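PDB 2HSI: putative peptidase M23 from Pseudomonas aeruginosa PAO1, which binds a zinc ion and is probably a metalloendopeptidase of the M23 family, although its own activity and substrate are not established. Local coordinates for residues A[51-56]-A[60-65]; A[70-75]-A[85-90]. All blocks are in the same frame, centred on the assembly; numbering follows the deposited sequence.

Both contacts belong to the N-terminal domain and are buried, away from the zinc site, with centres about 5 Å apart. Contact 1 joins two strands that follow each other in the chain and lie side by side in one antiparallel sheet, so backbone groups take part: a direct hydrogen bond and a bridging water, beside apolar contacts of Pro51, Ala53, Val60, Val62 and the CB of Tyr55. Contact 2 links strands 70-75 and 83-90 of the same sheet, which have strands 58-64 and 52-55 between them in its order; accordingly only side chains meet, and its chemistry is wholly apolar. Together they illustrate how one curled sheet holds together between neighbouring strands and between more distant ones.

Contact 1: A[51-56]-A[60-65]; sequences PRAFYQ and VLVVRE
The ring of Tyr55 carries CG of Gln56 over the centre of one face, 3.7 Å above the plane, and meets the ring of Phe100 at an inclination of about 55°. It is the root of this side chain, not its ring, that touches strand 58-64: CB of Tyr55 lies 3.7 Å from CG2 of Val60. With CG anti to the backbone N, the ring leads away from that strand, and its hydroxyl is hydrogen-bonded to Gln85.

The two segments form the arms of a beta hairpin within a domain assigned to the E-set clan, and a water takes part in their pairing. Val60 N donates directly to Ala53 O over 2.9 Å, but the bond is somewhat bent (148° at the hydrogen) and the donor stands 37° out of the carbonyl plane. The water also joins these two residues, accepting from Ala53 N and donating to Val60 O at 2.7 Å. Beyond it Val62 reaches 51-56 with both methyls. CG2 rests on Ala53 CB at 3.8 Å, while CG1, anti to its own backbone N, packs 3.6 Å from Pro51 O and 4.0 Å from Pro51 CD. The backbone N of Val62 is hydrogen-bonded to the side-chain oxygen of Gln220, which lies between strands 213-219 and 222-229 of the other domain.

Contact 2: A[70-75]-A[85-90]; sequences WIAVVG and QKLEVR
Leu87 is the one residue of 85-90 that reaches 70-75, where it meets Ala72 and Val74 with a different methyl for each. Earlier in the strand, Gln85 leans on Phe100 and Val102 of the adjoining strand 96-102. At Leu87 the backbones remain far apart, with CA 8.9 Å from CA of Ala72, and the leucine side chain bridges much of that distance. CG stands anti to the backbone N (chi1 -168°), which extends the isobutyl group toward the facing strand and presents its two branches there. CD2 presses against CB of Ala72 at 3.7 Å. CD1 comes tip to tip with CG2 of Val74, a slightly looser approach of 4.1 Å. Both meetings are between methyl groups, so the contact rests on van der Waals packing and the exclusion of water.

Val42 and Leu44 also pack on Leu87, as does Val60, which touches Ala72 and Val74 too, and two residues on Val89 lies against Pro51 and His96. Strand 70-75 is flanked by 39-43 and 58-64, strand 83-90 by 52-55 and 96-102, and the curl of this sheet brings Leu87 over Ala72 and Val74 despite the two strands between them in its order.

Contact 1: A[51-56]-A[60-65]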
loop_
_atom_site.group_PDB
_atom_site.type_symbol
_atom_site.label_atom_id
_atom_site.label_comp_id
_atom_site.label_asym_id
_atom_site.label_seq_id
_atom_site.Cartn_x
_atom_site.Cartn_y
_atom_site.Cartn_z
ATOM N N PRO A 51 -4.993 19.996 -4.399
ATOM C CA PRO A 51 -4.380 20.319 -3.129
ATOM C C PRO A 51 -3.371 19.240 -2.743
ATOM O O PRO A 51 -3.396 18.136 -3.301
ATOM C CB PRO A 51 -5.564 20.303 -2.167
ATOM C CG PRO A 51 -6.502 19.320 -2.732
ATOM C CD PRO A 51 -6.313 19.365 -4.230
ATOM N N ARG A 52 -2.518 19.550 -1.779
ATOM C CA ARG A 52 -1.680 18.526 -1.162
ATOM C C ARG A 52 -2.217 18.266 0.253
ATOM O O ARG A 52 -2.774 19.160 0.884
ATOM C CB ARG A 52 -0.230 18.984 -1.090
ATOM C CG ARG A 52 0.524 18.939 -2.407
ATOM C CD ARG A 52 2.020 19.152 -2.155
ATOM N NE ARG A 52 2.837 18.765 -3.304
ATOM C CZ ARG A 52 3.461 19.620 -4.116
ATOM N NH1 ARG A 52 3.383 20.929 -3.913
ATOM N NH2 ARG A 52 4.177 19.163 -5.133
ATOM N N ALA A 53 -2.059 17.041 0.736
ATOM C CA ALA A 53 -2.564 16.682 2.063
ATOM C C ALA A 53 -1.510 15.886 2.816
ATOM O O ALA A 53 -0.697 15.209 2.201
ATOM C CB ALA A 53 -3.848 15.887 1.947
ATOM N N PHE A 54 -1.532 15.987 4.146
ATOM C CA PHE A 54 -0.533 15.370 5.020
ATOM C C PHE A 54 -1.238 14.798 6.239
ATOM O O PHE A 54 -2.099 15.463 6.826
ATOM C CB PHE A 54 0.517 16.394 5.477
ATOM C CG PHE A 54 1.404 16.898 4.375
ATOM C CD1 PHE A 54 2.619 16.275 4.111
ATOM C CD2 PHE A 54 1.028 18.001 3.600
ATOM C CE1 PHE A 54 3.442 16.735 3.096
ATOM C CE2 PHE A 54 1.837 18.455 2.582
ATOM C CZ PHE A 54 3.045 17.826 2.330
ATOM N N TYR A 55 -0.880 13.567 6.598
ATOM C CA TYR A 55 -1.365 12.927 7.826
ATOM C C TYR A 55 -0.189 12.443 8.654
ATOM O O TYR A 55 0.626 11.648 8.176
ATOM C CB TYR A 55 -2.295 11.761 7.489
ATOM C CG TYR A 55 -2.807 10.978 8.689
ATOM C CD1 TYR A 55 -3.502 11.620 9.733
ATOM C CD2 TYR A 55 -2.637 9.593 8.763
ATOM C CE1 TYR A 55 -3.985 10.901 10.823
ATOM C CE2 TYR A 55 -3.118 8.867 9.843
ATOM C CZ TYR A 55 -3.791 9.526 10.870
ATOM O OH TYR A 55 -4.269 8.800 11.930
ATOM N N GLN A 56 -0.111 12.941 9.894
ATOM C CA GLN A 56 1.025 12.694 10.802
ATOM C C GLN A 56 2.372 13.088 10.166
ATOM O O GLN A 56 3.390 12.432 10.386
ATOM C CB GLN A 56 1.021 11.234 11.307
ATOM C CG GLN A 56 -0.335 10.788 11.898
ATOM C CD GLN A 56 -0.439 9.291 12.203
ATOM O OE1 GLN A 56 0.003 8.443 11.428
ATOM N NE2 GLN A 56 -1.065 8.970 13.326
ATOM N N VAL A 60 -0.068 12.395 1.592
ATOM C CA VAL A 60 -1.208 11.509 1.419
ATOM C C VAL A 60 -1.741 11.570 -0.023
ATOM O O VAL A 60 -1.707 12.629 -0.648
ATOM C CB VAL A 60 -2.330 11.908 2.435
ATOM C CG1 VAL A 60 -3.662 11.282 2.109
ATOM C CG2 VAL A 60 -1.902 11.560 3.841
ATOM N N LEU A 61 -2.216 10.425 -0.523
ATOM C CA LEU A 61 -2.867 10.290 -1.843
ATOM C C LEU A 61 -4.105 11.181 -1.982
ATOM O O LEU A 61 -5.044 11.112 -1.174
ATOM C CB LEU A 61 -3.252 8.826 -2.092
ATOM C CG LEU A 61 -4.149 8.439 -3.283
ATOM C CD1 LEU A 61 -3.487 8.831 -4.578
ATOM C CD2 LEU A 61 -4.452 6.948 -3.275
ATOM N N VAL A 62 -4.086 12.016 -3.014
ATOM C CA VAL A 62 -5.167 12.959 -3.293
ATOM C C VAL A 62 -5.688 12.718 -4.712
ATOM O O VAL A 62 -4.921 12.730 -5.680
ATOM C CB VAL A 62 -4.693 14.433 -3.110
ATOM C CG1 VAL A 62 -5.759 15.416 -3.566
ATOM C CG2 VAL A 62 -4.300 14.722 -1.654
ATOM N N VAL A 63 -6.988 12.472 -4.830
ATOM C CA VAL A 63 -7.618 12.193 -6.127
ATOM C C VAL A 63 -8.955 12.927 -6.210
ATOM O O VAL A 63 -9.542 13.263 -5.184
ATOM C CB VAL A 63 -7.849 10.661 -6.375
ATOM C CG1 VAL A 63 -6.535 9.879 -6.374
ATOM C CG2 VAL A 63 -8.821 10.046 -5.359
ATOM N N ARG A 64 -9.424 13.193 -7.425
ATOM C CA ARG A 64 -10.805 13.633 -7.612
ATOM C C ARG A 64 -11.740 12.431 -7.462
ATOM O O ARG A 64 -11.464 11.355 -7.985
ATOM C CB ARG A 64 -11.002 14.295 -8.973
ATOM C CG ARG A 64 -10.473 15.720 -9.072
ATOM C CD ARG A 64 -10.972 16.375 -10.359
ATOM N NE ARG A 64 -10.347 17.665 -10.627
ATOM C CZ ARG A 64 -10.756 18.827 -10.119
ATOM N NH1 ARG A 64 -11.797 18.877 -9.290
ATOM N NH2 ARG A 64 -10.117 19.945 -10.430
ATOM N N GLU A 65 -12.837 12.611 -6.729
ATOM C CA GLU A 65 -13.847 11.570 -6.597
ATOM C C GLU A 65 -14.699 11.545 -7.860
ATOM O O GLU A 65 -15.539 12.421 -8.069
ATOM C CB GLU A 65 -14.730 11.808 -5.377
ATOM C CG GLU A 65 -15.693 10.657 -5.132
ATOM C CD GLU A 65 -16.555 10.855 -3.912
ATOM O OE1 GLU A 65 -17.051 11.974 -3.700
ATOM O OE2 GLU A 65 -16.749 9.878 -3.170
HETATM O O HOH W 1 -0.724 15.155 -1.077
#

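Contact 2: A[70-75]-A[85-90]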
loop_
_atom_site.group_PDB
_atom_site.type_symbol
_atom_site.label_atom_id
_atom_site.label_comp_id
_atom_site.label_asym_id
_atom_site.label_seq_id
_atom_site.Cartn_x
_atom_site.Cartn_y
_atom_site.Cartn_z
ATOM N N TRP A 70 -12.085 16.974 -4.665
ATOM C CA TRP A 70 -10.831 16.410 -4.188
ATOM C C TRP A 70 -11.005 15.700 -2.851
ATOM O O TRP A 70 -11.566 16.250 -1.884
ATOM C CB TRP A 70 -9.754 17.484 -4.078
ATOM C CG TRP A 70 -9.289 18.038 -5.391
ATOM C CD1 TRP A 70 -9.549 19.290 -5.896
ATOM C CD2 TRP A 70 -8.452 17.379 -6.363
ATOM N NE1 TRP A 70 -8.930 19.440 -7.122
ATOM C CE2 TRP A 70 -8.249 18.287 -7.426
ATOM C CE3 TRP A 70 -7.842 16.115 -6.427
ATOM C CZ2 TRP A 70 -7.470 17.962 -8.558
ATOM C CZ3 TRP A 70 -7.069 15.795 -7.549
ATOM C CH2 TRP A 70 -6.900 16.717 -8.600
ATOM N N ILE A 71 -10.532 14.462 -2.809
ATOM C CA ILE A 71 -10.589 13.662 -1.590
ATOM C C ILE A 71 -9.186 13.142 -1.273
ATOM O O ILE A 71 -8.374 12.939 -2.178
ATOM C CB ILE A 71 -11.606 12.478 -1.704
ATOM C CG1 ILE A 71 -11.386 11.687 -3.000
ATOM C CG2 ILE A 71 -13.062 12.974 -1.609
ATOM C CD1 ILE A 71 -12.077 10.332 -3.052
ATOM N N ALA A 72 -8.891 12.970 0.015
ATOM C CA ALA A 72 -7.696 12.222 0.423
ATOM C C ALA A 72 -8.083 10.779 0.751
ATOM O O ALA A 72 -9.152 10.519 1.318
ATOM C CB ALA A 72 -7.025 12.884 1.624
ATOM N N VAL A 73 -7.218 9.839 0.384
ATOM C CA VAL A 73 -7.417 8.422 0.685
ATOM C C VAL A 73 -6.274 8.079 1.628
ATOM O O VAL A 73 -5.120 7.965 1.198
ATOM C CB VAL A 73 -7.409 7.545 -0.605
ATOM C CG1 VAL A 73 -7.529 6.062 -0.277
ATOM C CG2 VAL A 73 -8.549 7.950 -1.536
ATOM N N VAL A 74 -6.609 7.968 2.915
ATOM C CA VAL A 74 -5.631 8.063 4.004
ATOM C C VAL A 74 -5.443 6.703 4.661
ATOM O O VAL A 74 -6.414 6.091 5.106
ATOM C CB VAL A 74 -6.091 9.083 5.106
ATOM C CG1 VAL A 74 -4.997 9.308 6.158
ATOM C CG2 VAL A 74 -6.510 10.424 4.501
ATOM N N GLY A 75 -4.196 6.237 4.719
ATOM C CA GLY A 75 -3.872 4.997 5.422
ATOM C C GLY A 75 -3.752 5.250 6.919
ATOM O O GLY A 75 -3.074 6.190 7.333
ATOM N N GLN A 85 -8.991 12.652 14.295
ATOM C CA GLN A 85 -7.681 12.802 13.636
ATOM C C GLN A 85 -7.700 14.064 12.790
ATOM O O GLN A 85 -8.772 14.547 12.444
ATOM C CB GLN A 85 -7.393 11.631 12.699
ATOM C CG GLN A 85 -7.721 10.272 13.247
ATOM C CD GLN A 85 -6.690 9.785 14.205
ATOM O OE1 GLN A 85 -5.491 10.005 14.005
ATOM N NE2 GLN A 85 -7.136 9.111 15.265
ATOM N N LYS A 86 -6.521 14.579 12.455
ATOM C CA LYS A 86 -6.382 15.818 11.688
ATOM C C LYS A 86 -5.605 15.535 10.400
ATOM O O LYS A 86 -4.630 14.796 10.412
ATOM C CB LYS A 86 -5.638 16.891 12.504
ATOM C CG LYS A 86 -6.352 17.336 13.775
ATOM C CD LYS A 86 -5.472 18.220 14.647
ATOM C CE LYS A 86 -6.157 18.529 15.977
ATOM N NZ LYS A 86 -5.311 19.406 16.835
ATOM N N LEU A 87 -6.063 16.122 9.300
ATOM C CA LEU A 87 -5.344 16.108 8.037
ATOM C C LEU A 87 -4.970 17.546 7.716
ATOM O O LEU A 87 -5.822 18.429 7.775
ATOM C CB LEU A 87 -6.258 15.522 6.962
ATOM C CG LEU A 87 -5.757 15.109 5.588
ATOM C CD1 LEU A 87 -4.777 13.929 5.653
ATOM C CD2 LEU A 87 -6.970 14.713 4.793
ATOM N N GLU A 88 -3.694 17.793 7.430
ATOM C CA GLU A 88 -3.249 19.105 6.990
ATOM C C GLU A 88 -3.430 19.211 5.467
ATOM O O GLU A 88 -2.922 18.379 4.715
ATOM C CB GLU A 88 -1.783 19.340 7.360
ATOM C CG GLU A 88 -1.502 19.360 8.851
ATOM C CD GLU A 88 -0.035 19.572 9.161
ATOM O OE1 GLU A 88 0.772 18.663 8.865
ATOM O OE2 GLU A 88 0.313 20.648 9.695
ATOM N N VAL A 89 -4.173 20.217 5.020
ATOM C CA VAL A 89 -4.408 20.407 3.589
ATOM C C VAL A 89 -3.683 21.671 3.164
ATOM O O VAL A 89 -3.766 22.712 3.833
ATOM C CB VAL A 89 -5.928 20.504 3.241
ATOM C CG1 VAL A 89 -6.153 20.495 1.729
ATOM C CG2 VAL A 89 -6.700 19.372 3.897
ATOM N N ARG A 90 -2.961 21.568 2.051
ATOM C CA ARG A 90 -2.238 22.707 1.485
ATOM C C ARG A 90 -2.754 23.042 0.099
ATOM O O ARG A 90 -2.737 22.203 -0.810
ATOM C CB ARG A 90 -0.731 22.448 1.450
ATOM C CG ARG A 90 -0.164 22.042 2.774
ATOM C CD ARG A 90 1.326 22.220 2.814
ATOM N NE ARG A 90 1.821 21.856 4.131
ATOM C CZ ARG A 90 3.033 21.391 4.408
ATOM N NH1 ARG A 90 3.942 21.203 3.457
ATOM N NH2 ARG A 90 3.325 21.096 5.664
#